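Exopolyphosphatase (Cytophaga hutchinsonii, PDB 3MDQ) probably hydrolyses the terminal phosphate from inorganic polyphosphate chains, as an exopolyphosphatase of the Ppx/GppA family with an actin-like ATPase fold. Local coordinates at residues R246-K249 against Q250-S254; H171-D174 against P175-D179; G212-D215 against T216-E219; A263-E267 against L268-M272. All coordinates share one frame; numbering follows the deposited sequence.

Contact 1 (R246-K249 against Q250-S254); sequences RLRK and QLVAS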
loop_
_atom_site.group_PDB
_atom_site.type_symbol
_atom_site.label_atom_id
_atom_site.label_comp_id
_atom_site.label_asym_id
_atom_site.label_seq_id
_atom_site.Cartn_x
_atom_site.Cartn_y
_atom_site.Cartn_z
ATOM N N ARG A 246 7.708 -0.864 -20.339
ATOM C CA ARG A 246 6.918 -1.878 -21.028
ATOM C C ARG A 246 5.593 -2.108 -20.318
ATOM O O ARG A 246 4.528 -2.153 -20.969
ATOM C CB ARG A 246 7.674 -3.211 -21.135
ATOM C CG ARG A 246 6.973 -4.271 -22.004
ATOM C CD ARG A 246 7.506 -5.685 -21.751
ATOM N NE ARG A 246 7.000 -6.257 -20.494
ATOM C CZ ARG A 246 7.685 -6.368 -19.352
ATOM N NH1 ARG A 246 8.954 -5.991 -19.244
ATOM N NH2 ARG A 246 7.091 -6.901 -18.300
ATOM N N LEU A 247 5.648 -2.214 -18.994
ATOM C CA LEU A 247 4.437 -2.438 -18.227
ATOM C C LEU A 247 3.527 -1.237 -18.315
ATOM O O LEU A 247 2.306 -1.402 -18.410
ATOM C CB LEU A 247 4.791 -2.702 -16.761
ATOM C CG LEU A 247 5.516 -4.023 -16.479
ATOM C CD1 LEU A 247 6.217 -4.040 -15.074
ATOM C CD2 LEU A 247 4.502 -5.187 -16.677
ATOM N N ARG A 248 4.090 -0.045 -18.281
ATOM C CA ARG A 248 3.314 1.188 -18.377
ATOM C C ARG A 248 2.569 1.237 -19.710
ATOM O O ARG A 248 1.357 1.500 -19.747
ATOM C CB ARG A 248 4.217 2.404 -18.210
ATOM C CG ARG A 248 3.524 3.742 -18.442
ATOM C CD ARG A 248 4.514 4.911 -18.385
ATOM N NE ARG A 248 5.470 4.916 -19.478
ATOM C CZ ARG A 248 5.196 5.233 -20.744
ATOM N NH1 ARG A 248 3.974 5.590 -21.100
ATOM N NH2 ARG A 248 6.157 5.192 -21.658
ATOM N N LYS A 249 3.276 0.953 -20.782
ATOM C CA LYS A 249 2.656 1.034 -22.110
ATOM C C LYS A 249 1.529 -0.008 -22.199
ATOM O O LYS A 249 0.415 0.284 -22.692
ATOM C CB LYS A 249 3.696 0.843 -23.212
ATOM C CG LYS A 249 4.553 2.031 -23.419
ATOM C CD LYS A 249 5.670 1.672 -24.415
ATOM C CE LYS A 249 6.564 2.846 -24.755
ATOM N NZ LYS A 249 7.830 2.379 -25.414
ATOM N N GLN A 250 1.793 -1.205 -21.687
ATOM C CA GLN A 250 0.803 -2.302 -21.698
ATOM C C GLN A 250 -0.453 -1.900 -20.908
ATOM O O GLN A 250 -1.574 -2.009 -21.405
ATOM C CB GLN A 250 1.416 -3.603 -21.144
ATOM C CG GLN A 250 0.404 -4.700 -20.939
ATOM C CD GLN A 250 0.948 -5.916 -20.230
ATOM O OE1 GLN A 250 2.153 -6.023 -19.995
ATOM N NE2 GLN A 250 0.052 -6.834 -19.867
ATOM N N LEU A 251 -0.274 -1.377 -19.700
ATOM C CA LEU A 251 -1.432 -1.093 -18.863
ATOM C C LEU A 251 -2.185 0.160 -19.330
ATOM O O LEU A 251 -3.406 0.181 -19.263
ATOM C CB LEU A 251 -0.979 -0.970 -17.404
ATOM C CG LEU A 251 -0.564 -2.295 -16.800
ATOM C CD1 LEU A 251 0.212 -2.086 -15.457
ATOM C CD2 LEU A 251 -1.757 -3.227 -16.563
ATOM N N VAL A 252 -1.488 1.186 -19.822
ATOM C CA VAL A 252 -2.176 2.368 -20.363
ATOM C C VAL A 252 -3.053 1.962 -21.579
ATOM O O VAL A 252 -4.144 2.507 -21.766
ATOM C CB VAL A 252 -1.201 3.496 -20.670
ATOM C CG1 VAL A 252 -1.852 4.587 -21.549
ATOM C CG2 VAL A 252 -0.649 4.034 -19.371
ATOM N N ALA A 253 -2.603 1.015 -22.382
ATOM C CA ALA A 253 -3.376 0.581 -23.560
ATOM C C ALA A 253 -4.550 -0.328 -23.191
ATOM O O ALA A 253 -5.459 -0.488 -23.975
ATOM C CB ALA A 253 -2.468 -0.146 -24.574
ATOM N N SER A 254 -4.486 -0.951 -22.023
ATOM C CA SER A 254 -5.394 -1.994 -21.611
ATOM C C SER A 254 -6.792 -1.504 -21.262
ATOM O O SER A 254 -6.991 -0.377 -20.802
ATOM C CB SER A 254 -4.800 -2.784 -20.414
ATOM O OG SER A 254 -4.903 -2.017 -19.203
HETATM O O HOH W 1 4.249 -7.680 -18.955
HETATM O O HOH W 2 4.143 -6.338 -21.748
#

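Contact 2 (H171-D174 against P175-D179); sequences HVHD and PMRED. With SO4 (sulfate ion), chain G.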
loop_
_atom_site.group_PDB
_atom_site.type_symbol
_atom_site.label_atom_id
_atom_site.label_comp_id
_atom_site.label_asym_id
_atom_site.label_seq_id
_atom_site.Cartn_x
_atom_site.Cartn_y
_atom_site.Cartn_z
ATOM N N HIS A 171 -13.311 11.039 -14.230
ATOM C CA HIS A 171 -13.761 10.044 -15.212
ATOM C C HIS A 171 -12.597 9.696 -16.131
ATOM O O HIS A 171 -12.289 10.425 -17.102
ATOM C CB HIS A 171 -14.926 10.557 -16.017
ATOM C CG HIS A 171 -15.413 9.580 -17.044
ATOM N ND1 HIS A 171 -16.233 9.943 -18.095
ATOM C CD2 HIS A 171 -15.167 8.256 -17.199
ATOM C CE1 HIS A 171 -16.490 8.876 -18.833
ATOM N NE2 HIS A 171 -15.850 7.842 -18.316
ATOM N N VAL A 172 -11.939 8.570 -15.835
ATOM C CA VAL A 172 -10.873 8.063 -16.679
ATOM C C VAL A 172 -11.531 7.069 -17.628
ATOM O O VAL A 172 -12.281 6.202 -17.203
ATOM C CB VAL A 172 -9.822 7.327 -15.847
ATOM C CG1 VAL A 172 -8.704 6.846 -16.757
ATOM C CG2 VAL A 172 -9.303 8.283 -14.700
ATOM N N HIS A 173 -11.261 7.223 -18.915
ATOM C CA HIS A 173 -11.884 6.375 -19.919
ATOM C C HIS A 173 -11.231 4.997 -19.994
ATOM O O HIS A 173 -10.119 4.778 -19.506
ATOM C CB HIS A 173 -11.879 7.064 -21.272
ATOM C CG HIS A 173 -12.712 8.303 -21.289
ATOM N ND1 HIS A 173 -12.231 9.522 -20.845
ATOM C CD2 HIS A 173 -14.001 8.506 -21.652
ATOM C CE1 HIS A 173 -13.201 10.421 -20.942
ATOM N NE2 HIS A 173 -14.274 9.842 -21.458
ATOM N N ASP A 174 -11.955 4.063 -20.597
ATOM C CA ASP A 174 -11.588 2.653 -20.669
ATOM C C ASP A 174 -11.552 2.237 -22.131
ATOM O O ASP A 174 -12.619 1.895 -22.726
ATOM C CB ASP A 174 -12.665 1.858 -19.944
ATOM C CG ASP A 174 -12.395 0.387 -19.912
ATOM O OD1 ASP A 174 -11.227 -0.008 -19.837
ATOM O OD2 ASP A 174 -13.381 -0.385 -19.893
ATOM N N PRO A 175 -10.379 2.269 -22.762
ATOM C CA PRO A 175 -9.041 2.549 -22.237
ATOM C C PRO A 175 -8.720 4.040 -22.162
ATOM O O PRO A 175 -9.461 4.897 -22.653
ATOM C CB PRO A 175 -8.140 1.851 -23.239
ATOM C CG PRO A 175 -8.858 2.065 -24.502
ATOM C CD PRO A 175 -10.317 1.855 -24.162
HETATM N N MSE A 176 -7.613 4.344 -21.505
HETATM C CA MSE A 176 -7.224 5.721 -21.226
HETATM C C MSE A 176 -6.972 6.499 -22.512
HETATM O O MSE A 176 -6.432 5.969 -23.480
HETATM C CB MSE A 176 -5.981 5.719 -20.324
HETATM C CG MSE A 176 -5.329 7.058 -20.159
HETATM SE SE MSE A 176 -3.914 7.085 -18.848
HETATM C CE MSE A 176 -5.040 6.545 -17.289
ATOM N N ARG A 177 -7.432 7.745 -22.527
ATOM C CA ARG A 177 -7.256 8.644 -23.606
ATOM C C ARG A 177 -6.185 9.695 -23.324
ATOM O O ARG A 177 -5.881 9.985 -22.179
ATOM C CB ARG A 177 -8.582 9.342 -23.855
ATOM C CG ARG A 177 -9.698 8.405 -24.219
ATOM C CD ARG A 177 -11.004 9.169 -24.371
ATOM N NE ARG A 177 -12.063 8.242 -24.709
ATOM C CZ ARG A 177 -13.319 8.601 -24.961
ATOM N NH1 ARG A 177 -13.659 9.875 -24.934
ATOM N NH2 ARG A 177 -14.222 7.675 -25.233
ATOM N N GLU A 178 -5.632 10.270 -24.386
ATOM C CA GLU A 178 -4.675 11.356 -24.229
ATOM C C GLU A 178 -5.176 12.473 -23.289
ATOM O O GLU A 178 -4.418 12.937 -22.411
ATOM C CB GLU A 178 -4.350 11.938 -25.591
ATOM C CG GLU A 178 -3.515 13.229 -25.568
ATOM C CD GLU A 178 -2.191 13.117 -24.852
ATOM O OE1 GLU A 178 -1.724 11.989 -24.577
ATOM O OE2 GLU A 178 -1.602 14.197 -24.565
ATOM N N ASP A 179 -6.420 12.924 -23.452
ATOM C CA ASP A 179 -6.945 13.939 -22.555
ATOM C C ASP A 179 -6.996 13.482 -21.075
ATOM O O ASP A 179 -6.821 14.300 -20.155
ATOM C CB ASP A 179 -8.295 14.437 -23.014
ATOM C CG ASP A 179 -8.771 15.629 -22.201
ATOM O OD1 ASP A 179 -8.185 16.730 -22.361
ATOM O OD2 ASP A 179 -9.704 15.454 -21.404
HETATM S S SO4 G . -15.715 5.064 -20.797
HETATM O O1 SO4 G . -16.486 6.231 -21.249
HETATM O O2 SO4 G . -15.463 5.338 -19.368
HETATM O O3 SO4 G . -14.565 4.872 -21.616
HETATM O O4 SO4 G . -16.528 3.847 -20.899
#

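Contact 3 (G212-D215 against T216-E219); sequences GTFD and TLAE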
loop_
_atom_site.group_PDB
_atom_site.type_symbol
_atom_site.label_atom_id
_atom_site.label_comp_id
_atom_site.label_asym_id
_atom_site.label_seq_id
_atom_site.Cartn_x
_atom_site.Cartn_y
_atom_site.Cartn_z
ATOM N N GLY A 212 0.272 -3.170 -3.107
ATOM C CA GLY A 212 -0.256 -4.089 -4.099
ATOM C C GLY A 212 0.090 -3.771 -5.533
ATOM O O GLY A 212 0.365 -4.691 -6.321
ATOM N N THR A 213 0.030 -2.508 -5.913
ATOM C CA THR A 213 0.354 -2.116 -7.283
ATOM C C THR A 213 1.779 -2.539 -7.626
ATOM O O THR A 213 2.041 -3.168 -8.650
ATOM C CB THR A 213 0.182 -0.631 -7.537
ATOM O OG1 THR A 213 -1.210 -0.304 -7.402
ATOM C CG2 THR A 213 0.634 -0.234 -8.933
ATOM N N PHE A 214 2.721 -2.203 -6.759
ATOM C CA PHE A 214 4.101 -2.568 -7.014
ATOM C C PHE A 214 4.332 -4.084 -6.987
ATOM O O PHE A 214 5.097 -4.595 -7.793
ATOM C CB PHE A 214 5.011 -1.824 -6.034
ATOM C CG PHE A 214 5.237 -0.376 -6.385
ATOM C CD1 PHE A 214 6.127 -0.022 -7.388
ATOM C CD2 PHE A 214 4.593 0.650 -5.675
ATOM C CE1 PHE A 214 6.336 1.293 -7.707
ATOM C CE2 PHE A 214 4.817 1.974 -5.970
ATOM C CZ PHE A 214 5.687 2.317 -6.981
ATOM N N ASP A 215 3.650 -4.807 -6.108
ATOM C CA ASP A 215 3.761 -6.269 -6.072
ATOM C C ASP A 215 3.281 -6.840 -7.391
ATOM O O ASP A 215 3.916 -7.727 -7.967
ATOM C CB ASP A 215 2.923 -6.891 -4.945
ATOM C CG ASP A 215 3.416 -6.555 -3.561
ATOM O OD1 ASP A 215 4.568 -6.148 -3.395
ATOM O OD2 ASP A 215 2.613 -6.748 -2.588
ATOM N N THR A 216 2.161 -6.299 -7.903
ATOM C CA THR A 216 1.640 -6.771 -9.195
ATOM C C THR A 216 2.597 -6.481 -10.361
ATOM O O THR A 216 2.788 -7.331 -11.254
ATOM C CB THR A 216 0.212 -6.241 -9.456
ATOM O OG1 THR A 216 -0.686 -6.922 -8.564
ATOM C CG2 THR A 216 -0.249 -6.501 -10.903
ATOM N N LEU A 217 3.239 -5.310 -10.365
ATOM C CA LEU A 217 4.195 -4.988 -11.410
ATOM C C LEU A 217 5.354 -5.987 -11.377
ATOM O O LEU A 217 5.789 -6.477 -12.422
ATOM C CB LEU A 217 4.725 -3.553 -11.317
ATOM C CG LEU A 217 3.648 -2.458 -11.476
ATOM C CD1 LEU A 217 4.268 -1.085 -11.197
ATOM C CD2 LEU A 217 3.017 -2.572 -12.896
ATOM N N ALA A 218 5.853 -6.276 -10.180
ATOM C CA ALA A 218 6.900 -7.258 -10.044
ATOM C C ALA A 218 6.457 -8.623 -10.575
ATOM O O ALA A 218 7.186 -9.270 -11.336
ATOM C CB ALA A 218 7.369 -7.358 -8.599
ATOM N N GLU A 219 5.270 -9.068 -10.171
ATOM C CA GLU A 219 4.790 -10.373 -10.588
ATOM C C GLU A 219 4.609 -10.445 -12.105
ATOM O O GLU A 219 4.959 -11.441 -12.708
ATOM C CB GLU A 219 3.494 -10.747 -9.854
ATOM C CG GLU A 219 3.715 -11.096 -8.377
ATOM C CD GLU A 219 2.419 -11.349 -7.598
ATOM O OE1 GLU A 219 1.322 -11.098 -8.122
ATOM O OE2 GLU A 219 2.509 -11.799 -6.440
#

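Contact 4 (A263-E267 against L268-M272); sequences AGMIE and LRADM. With SO4 (sulfate ion), chain E; SO4 (sulfate ion), chain F.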
loop_
_atom_site.group_PDB
_atom_site.type_symbol
_atom_site.label_atom_id
_atom_site.label_comp_id
_atom_site.label_asym_id
_atom_site.label_seq_id
_atom_site.Cartn_x
_atom_site.Cartn_y
_atom_site.Cartn_z
ATOM N N ALA A 263 -2.750 -12.400 -14.062
ATOM C CA ALA A 263 -2.600 -13.216 -12.871
ATOM C C ALA A 263 -2.263 -12.326 -11.666
ATOM O O ALA A 263 -1.365 -11.481 -11.733
ATOM C CB ALA A 263 -1.500 -14.298 -13.092
ATOM N N GLY A 264 -3.022 -12.506 -10.586
ATOM C CA GLY A 264 -2.843 -11.756 -9.344
ATOM C C GLY A 264 -3.481 -10.384 -9.321
ATOM O O GLY A 264 -3.438 -9.683 -8.302
HETATM N N MSE A 265 -4.064 -9.973 -10.439
HETATM C CA MSE A 265 -4.653 -8.665 -10.460
HETATM C C MSE A 265 -6.097 -8.766 -9.970
HETATM O O MSE A 265 -7.020 -9.036 -10.738
HETATM C CB MSE A 265 -4.584 -8.080 -11.855
HETATM C CG MSE A 265 -5.110 -6.657 -11.929
HETATM SE SE MSE A 265 -3.940 -5.286 -11.570
HETATM C CE MSE A 265 -2.849 -5.399 -13.179
ATOM N N ILE A 266 -6.287 -8.502 -8.691
ATOM C CA ILE A 266 -7.629 -8.519 -8.108
ATOM C C ILE A 266 -8.487 -7.362 -8.662
ATOM O O ILE A 266 -7.954 -6.348 -9.115
ATOM C CB ILE A 266 -7.567 -8.500 -6.553
ATOM C CG1 ILE A 266 -6.925 -7.229 -6.006
ATOM C CG2 ILE A 266 -6.797 -9.765 -6.026
ATOM C CD1 ILE A 266 -6.834 -7.224 -4.449
ATOM N N GLU A 267 -9.814 -7.522 -8.627
ATOM C CA GLU A 267 -10.734 -6.543 -9.241
ATOM C C GLU A 267 -10.482 -5.084 -8.844
ATOM O O GLU A 267 -10.396 -4.197 -9.701
ATOM C CB GLU A 267 -12.192 -6.881 -8.940
ATOM C CG GLU A 267 -13.183 -6.139 -9.891
ATOM C CD GLU A 267 -13.761 -4.829 -9.350
ATOM O OE1 GLU A 267 -13.627 -4.566 -8.136
ATOM O OE2 GLU A 267 -14.382 -4.057 -10.144
ATOM N N LEU A 268 -10.336 -4.798 -7.556
ATOM C CA LEU A 268 -10.182 -3.403 -7.151
ATOM C C LEU A 268 -8.862 -2.816 -7.634
ATOM O O LEU A 268 -8.778 -1.637 -7.988
ATOM C CB LEU A 268 -10.313 -3.253 -5.624
ATOM C CG LEU A 268 -11.741 -3.484 -5.101
ATOM C CD1 LEU A 268 -11.702 -3.608 -3.564
ATOM C CD2 LEU A 268 -12.721 -2.380 -5.523
ATOM N N ARG A 269 -7.839 -3.646 -7.687
ATOM C CA ARG A 269 -6.562 -3.202 -8.260
ATOM C C ARG A 269 -6.654 -3.027 -9.784
ATOM O O ARG A 269 -6.174 -2.025 -10.303
ATOM C CB ARG A 269 -5.454 -4.136 -7.868
ATOM C CG ARG A 269 -4.029 -3.561 -8.149
ATOM C CD ARG A 269 -2.986 -4.553 -7.690
ATOM N NE ARG A 269 -3.210 -4.820 -6.285
ATOM C CZ ARG A 269 -2.940 -5.952 -5.656
ATOM N NH1 ARG A 269 -2.365 -6.995 -6.264
ATOM N NH2 ARG A 269 -3.233 -6.037 -4.374
ATOM N N ALA A 270 -7.299 -3.937 -10.490
ATOM C CA ALA A 270 -7.555 -3.736 -11.920
ATOM C C ALA A 270 -8.222 -2.395 -12.184
ATOM O O ALA A 270 -7.882 -1.711 -13.156
ATOM C CB ALA A 270 -8.409 -4.871 -12.489
ATOM N N ASP A 271 -9.146 -2.005 -11.323
ATOM C CA ASP A 271 -9.840 -0.746 -11.516
ATOM C C ASP A 271 -8.943 0.487 -11.422
ATOM O O ASP A 271 -9.149 1.447 -12.178
ATOM C CB ASP A 271 -10.959 -0.574 -10.520
ATOM C CG ASP A 271 -12.076 -1.577 -10.692
ATOM O OD1 ASP A 271 -12.208 -2.158 -11.787
ATOM O OD2 ASP A 271 -12.812 -1.767 -9.681
HETATM N N MSE A 272 -7.969 0.473 -10.512
HETATM C CA MSE A 272 -7.154 1.663 -10.258
HETATM C C MSE A 272 -5.718 1.612 -10.794
HETATM O O MSE A 272 -5.015 2.632 -10.749
HETATM C CB MSE A 272 -7.095 1.931 -8.757
HETATM C CG MSE A 272 -6.469 0.831 -7.983
HETATM SE SE MSE A 272 -6.089 1.534 -6.225
HETATM C CE MSE A 272 -4.193 1.976 -6.502
HETATM S S SO4 E . -4.805 -2.811 -3.577
HETATM O O1 SO4 E . -6.003 -2.744 -4.476
HETATM O O2 SO4 E . -4.668 -1.736 -2.629
HETATM O O3 SO4 E . -3.594 -2.697 -4.452
HETATM O O4 SO4 E . -4.734 -4.080 -2.834
HETATM S S SO4 F . -0.671 -8.099 -2.449
HETATM O O1 SO4 F . -1.852 -8.426 -3.254
HETATM O O2 SO4 F . -0.983 -6.944 -1.614
HETATM O O3 SO4 F . 0.429 -7.791 -3.357
HETATM O O4 SO4 F . -0.318 -9.238 -1.594
#

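Contact 1 (R246-K249 against Q250-S254)
Residues 246-249 and 250-254 are successive turns at the C-terminal end of helix 241-253, joined by backbone bonds from Gln250, Leu251, Val252 and Ala253 to the carbonyls four residues earlier. In this amphipathic alpha-helix of the Ppx/GppA family protein, the bond from Val252 N to Arg248 O is the straightest of the four (2.9 Å, 167° at the hydrogen). On the solvent side Arg246 and Gln250, one turn apart, meet through two waters. Arg246 NE gives to one of them at 3.1 Å and NH2 to the other at 3.0 Å; both waters lie in the guanidinium plane at its edge, and both donate to Gln250 OE1. CG of Gln250 stands trans to the backbone N (chi1 171°) on an extended chain, which carries the amide out to this bridge. Arg246 has further partners in Asp243, by a salt bridge, and Asn221 of helix 212-225. Arg248 instead bonds through NE to Asn245, while its CG lies 4.3 Å from Val252 CG2. The buried Leu247 and Leu251 turn to the interior, against Met220 and Leu217 of helix 212-225 respectively. Leu251 CG packs 3.4 Å from Leu247 O. Where the helix ends, Leu251 O accepts two bonds from Ser254, one from the backbone N and a shorter one from OG at 2.7 Å.

Contact 2 (H171-D174 against P175-D179)
Residues 171-174 run as an irregular loop into 175-179, where a cis peptide bond between Asp174 and Pro175 turns the chain sharply, bringing the CA atoms of His173 and Met176 to 4.9 Å before helix 178-191 begins. Across this turn the guanidinium of Arg177 lies flat on the His173 ring, the planes 10° apart and the group centres 3.8 Å apart. His173 CD2 sits over the middle of the guanidinium, 3.4 Å from Arg177 CZ, and the aliphatic part joins in: Arg177 CD makes a CH-pi contact over the same ring. Arg177 has CG trans to its carbonyl carbon (chi1 -61°), and its chain, extended from CG to NE, runs its length across the imidazole. The opposite face of that imidazole receives His171 NE2 near its rim, which places the ring between the guanidinium and a second imidazole. His173 ND1 is bonded to Asp180, which probably helps to fix the rotation of the ring. Arg177, the N-cap residue of helix 178-191, also bonds through its backbone N to Asp180, in the first turn. A sulfate, probably from the crystallisation liquor, is held on the loop side: His171 NE2 gives to O2 at 2.7 Å, in the plane of its ring, and Asp174 N gives to O3 at 2.9 Å in a nearly straight bond of 172°. Asp174 OD1 accepts from Arg256 N. On the side facing helix 267-286, selenomethionine Met176 CE lies 3.7 Å from Val172 CG1 in the conformer given, a contact left doubtful by a second conformer.

Contact 3 (G212-D215 against T216-E219)
Phe214 and Leu217 meet through their CD1 atoms at 4.4 Å, the leucine methyl approaching the phenyl ring obliquely. Leu217 CG, trans to its own carbonyl carbon (chi1 -62°), also packs 3.3 Å from Thr213 O. That oxygen accepts Leu217 N at 3.0 Å, one of four successive backbone bonds that run from residues 216-219 back to 212-215. Beside it, Thr216 N gives to Gly212 O at 2.9 Å, while Thr216 OG1 is bonded to Arg269 NH1, which places this buried hydroxyl in the second shell of a sulfate-binding arginine. Glu219 N closes the series on Asp215 O at 2.9 Å. The Asp215 side chain is about 3 Å, between nearest atoms, from the chain F sulfate that Arg269 also binds. Further out, Phe214 touches Ile292 and Val294 of strand 291-295, Met136 and Ile138 of strand 133-138 and Ile280 of helix 267-286; Leu217 rests on Ile277 and Ile280 of the same helix. A helix that opens with glycine one residue after strand 206-210 and is packed on a central mixed sheet is consistent with the actin-like ATPase fold of the Ppx/GppA phosphatases.

Contact 4 (A263-E267 against L268-M272)
Arg269 sends CG trans to its backbone N (chi1 -166°) and then bends at chi3, which turns the guanidinium toward Ile266. There Ile266 CG1, held between N and the carbonyl carbon, stands over the centre of one guanidinium face, with CD1 3.8 Å from Arg269 NH2. The edge of the guanidinium faces two sulfates. Arg269 NE gives to O3 of the chain E sulfate at 2.8 Å and NH2 to O4 of the same ion at 2.9 Å, a two-pronged grip. Arg269 NH2 also reaches O1 of the chain F sulfate at 3.0 Å. A weak bond from NH1 ends on that same oxygen, and Thr216 is a further partner, so several groups fix the rotation. Ile266 is the N-cap residue of helix 267-286, and Ala270 N bonds to Ile266 O in the first turn, nearly straight at 171°. The ions probably come from the crystallisation liquor, but Asn14 ND2 and Thr15 OG1 bind one and Lys35 NZ binds one, consistent with a phosphate-binding site, as expected for an exopolyphosphatase. Along the aliphatic part of Arg269, selenomethionine Met265 bends back, with SE 3.8 Å from Arg269 CG, while Met265 CG touches Ala270 CB. On another side of the helix, Glu267 and Asp271 bring carboxylates turned 83° to one another unusually close, OE2 of Glu267 to OD2 of Asp271 at 2.8 Å. Arg256 forms salt bridges with both, to Glu267 OE2 and Asp271 OD1, and probably eases the proximity of the two acids, which might also share a proton.

Contacts 3 and 4 lie closest, their centres 10 Å apart, and touch through Thr216 and Arg269, with Thr216 CG2 packing on Met265 CE as well. Together they line the side of the probable polyphosphate site where the chain E and F sulfates sit. Contact 1 stands behind this pair, 14 Å from each between centres: Leu251 CD1 touches Leu217 CD2 at 3.8 Å. Contact 2 is peripheral, its centre 22 Å from that of contact 3, and its sulfate is a separate surface ion. It reaches contact 1 through Pro175 CB, which packs against Ser254 O, and shares Arg256 as a partner with contact 4.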